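Local coordinates for regulatory protein RecX (Lactobacillus reuteri, PDB 3D5L), which probably modulates the activity of the recombinase RecA, at residues 131-136 / 144-149. Sequence-based numbering, arbitrary orientation.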
# COMPACT_ATOMS: atom_id res chain seq x y z
N ILE A 131 -12.18 15.89 -1.52
CA ILE A 131 -11.79 15.12 -0.35
C ILE A 131 -11.12 13.80 -0.74
O ILE A 131 -10.19 13.34 -0.05
CB ILE A 131 -13.01 14.87 0.57
CG1 ILE A 131 -12.98 15.85 1.75
CG2 ILE A 131 -13.03 13.44 1.10
CD1 ILE A 131 -12.82 17.31 1.34
N ILE A 132 -11.59 13.19 -1.83
CA ILE A 132 -11.01 11.93 -2.30
C ILE A 132 -9.56 12.23 -2.67
O ILE A 132 -8.65 11.51 -2.28
CB ILE A 132 -11.73 11.39 -3.56
CG1 ILE A 132 -13.23 11.25 -3.31
CG2 ILE A 132 -11.15 10.04 -3.94
CD1 ILE A 132 -13.60 10.01 -2.55
N ARG A 133 -9.37 13.31 -3.42
CA ARG A 133 -8.05 13.74 -3.87
C ARG A 133 -7.13 14.01 -2.69
O ARG A 133 -5.95 13.65 -2.69
CB ARG A 133 -8.17 15.02 -4.72
CG ARG A 133 -6.87 15.45 -5.42
CD ARG A 133 -7.04 16.76 -6.20
NE ARG A 133 -8.13 16.71 -7.17
CZ ARG A 133 -9.20 17.50 -7.12
NH1 ARG A 133 -9.33 18.41 -6.16
NH2 ARG A 133 -10.17 17.38 -8.04
N GLN A 134 -7.68 14.65 -1.67
CA GLN A 134 -6.92 14.95 -0.47
C GLN A 134 -6.52 13.67 0.26
O GLN A 134 -5.41 13.56 0.76
CB GLN A 134 -7.75 15.85 0.45
CG GLN A 134 -7.09 16.16 1.78
CD GLN A 134 -7.86 17.18 2.59
OE1 GLN A 134 -9.04 16.99 2.90
NE2 GLN A 134 -7.19 18.28 2.94
N HIS A 135 -7.43 12.70 0.31
CA HIS A 135 -7.14 11.45 0.99
C HIS A 135 -6.07 10.62 0.27
O HIS A 135 -5.21 10.02 0.91
CB HIS A 135 -8.40 10.61 1.13
CG HIS A 135 -8.23 9.38 1.96
ND1 HIS A 135 -8.43 9.38 3.32
CD2 HIS A 135 -7.83 8.13 1.64
CE1 HIS A 135 -8.17 8.17 3.80
NE2 HIS A 135 -7.80 7.40 2.80
N LEU A 136 -6.13 10.59 -1.06
CA LEU A 136 -5.15 9.83 -1.83
C LEU A 136 -3.77 10.50 -1.83
O LEU A 136 -2.76 9.82 -1.93
CB LEU A 136 -5.66 9.61 -3.25
CG LEU A 136 -6.87 8.65 -3.28
CD1 LEU A 136 -7.52 8.65 -4.66
CD2 LEU A 136 -6.43 7.24 -2.87
N SER A 144 -1.22 12.33 -10.98
CA SER A 144 -1.63 11.64 -12.19
C SER A 144 -2.49 10.42 -11.86
O SER A 144 -3.52 10.21 -12.49
CB SER A 144 -0.41 11.20 -12.98
OG SER A 144 0.33 10.26 -12.24
N ASP A 145 -2.07 9.62 -10.88
CA ASP A 145 -2.85 8.44 -10.48
C ASP A 145 -4.16 8.88 -9.81
O ASP A 145 -5.17 8.18 -9.86
CB ASP A 145 -2.06 7.56 -9.48
CG ASP A 145 -0.87 6.86 -10.12
OD1 ASP A 145 -0.84 6.73 -11.36
OD2 ASP A 145 0.04 6.40 -9.39
N ILE A 146 -4.15 10.05 -9.18
CA ILE A 146 -5.36 10.54 -8.53
C ILE A 146 -6.38 11.03 -9.54
O ILE A 146 -7.58 10.76 -9.41
CB ILE A 146 -5.07 11.69 -7.55
CG1 ILE A 146 -4.33 11.13 -6.33
CG2 ILE A 146 -6.38 12.37 -7.16
CD1 ILE A 146 -3.54 12.16 -5.57
N ASP A 147 -5.91 11.76 -10.54
CA ASP A 147 -6.80 12.27 -11.56
C ASP A 147 -7.41 11.09 -12.31
O ASP A 147 -8.60 11.09 -12.60
CB ASP A 147 -6.05 13.20 -12.52
CG ASP A 147 -5.56 14.48 -11.85
OD1 ASP A 147 -6.21 14.93 -10.87
OD2 ASP A 147 -4.53 15.05 -12.30
N ASP A 148 -6.60 10.07 -12.61
CA ASP A 148 -7.11 8.89 -13.31
C ASP A 148 -8.23 8.21 -12.51
O ASP A 148 -9.27 7.85 -13.05
CB ASP A 148 -5.98 7.86 -13.56
CG ASP A 148 -4.94 8.35 -14.56
OD1 ASP A 148 -5.19 9.37 -15.24
OD2 ASP A 148 -3.86 7.72 -14.67
N ALA A 149 -8.03 8.06 -11.20
CA ALA A 149 -9.03 7.43 -10.35
C ALA A 149 -10.29 8.28 -10.23
O ALA A 149 -11.40 7.75 -10.18
CB ALA A 149 -8.44 7.17 -8.96
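Ile146 reaches Arg133 and Leu136 with two separate branches because its chi1 of -70° sets CG2 anti to the backbone N and CG1 anti to the carbonyl carbon. CG2 of Ile146 comes within 3.6 Å of CG of Arg133, and the two side chains cross at about a right angle. The arginine offers methylenes here because its own CG stands anti to the backbone N (chi1 -171°); they cover the isoleucine from the more exposed side. CG1 of Ile146 packs 3.7 Å from CB of Leu136, whose buried, wholly apolar chain suits this neighbour. A beta-branched residue fits, CG2 mainly serving Arg133 and the CG1 branch mainly Leu136; an alanine here would probably leave the Arg133 stem and Leu136 CB facing a gap between the helices. Helices 129-138 and 143-149 belong to the second three-helix domain of RecX, and its remaining helix, 110-124, which comes first in the chain, packs against both: its Val118 touches Ile132 and Ala149. Beyond the bend at chi3, Arg133 NE lies 4.5 Å from OD1 of exposed Asp147, too far for a salt bridge. The joint between these two helices therefore rests on apolar packing, while the arginine's charge stays at the margin, where Asp147 may add a weak electrostatic attraction.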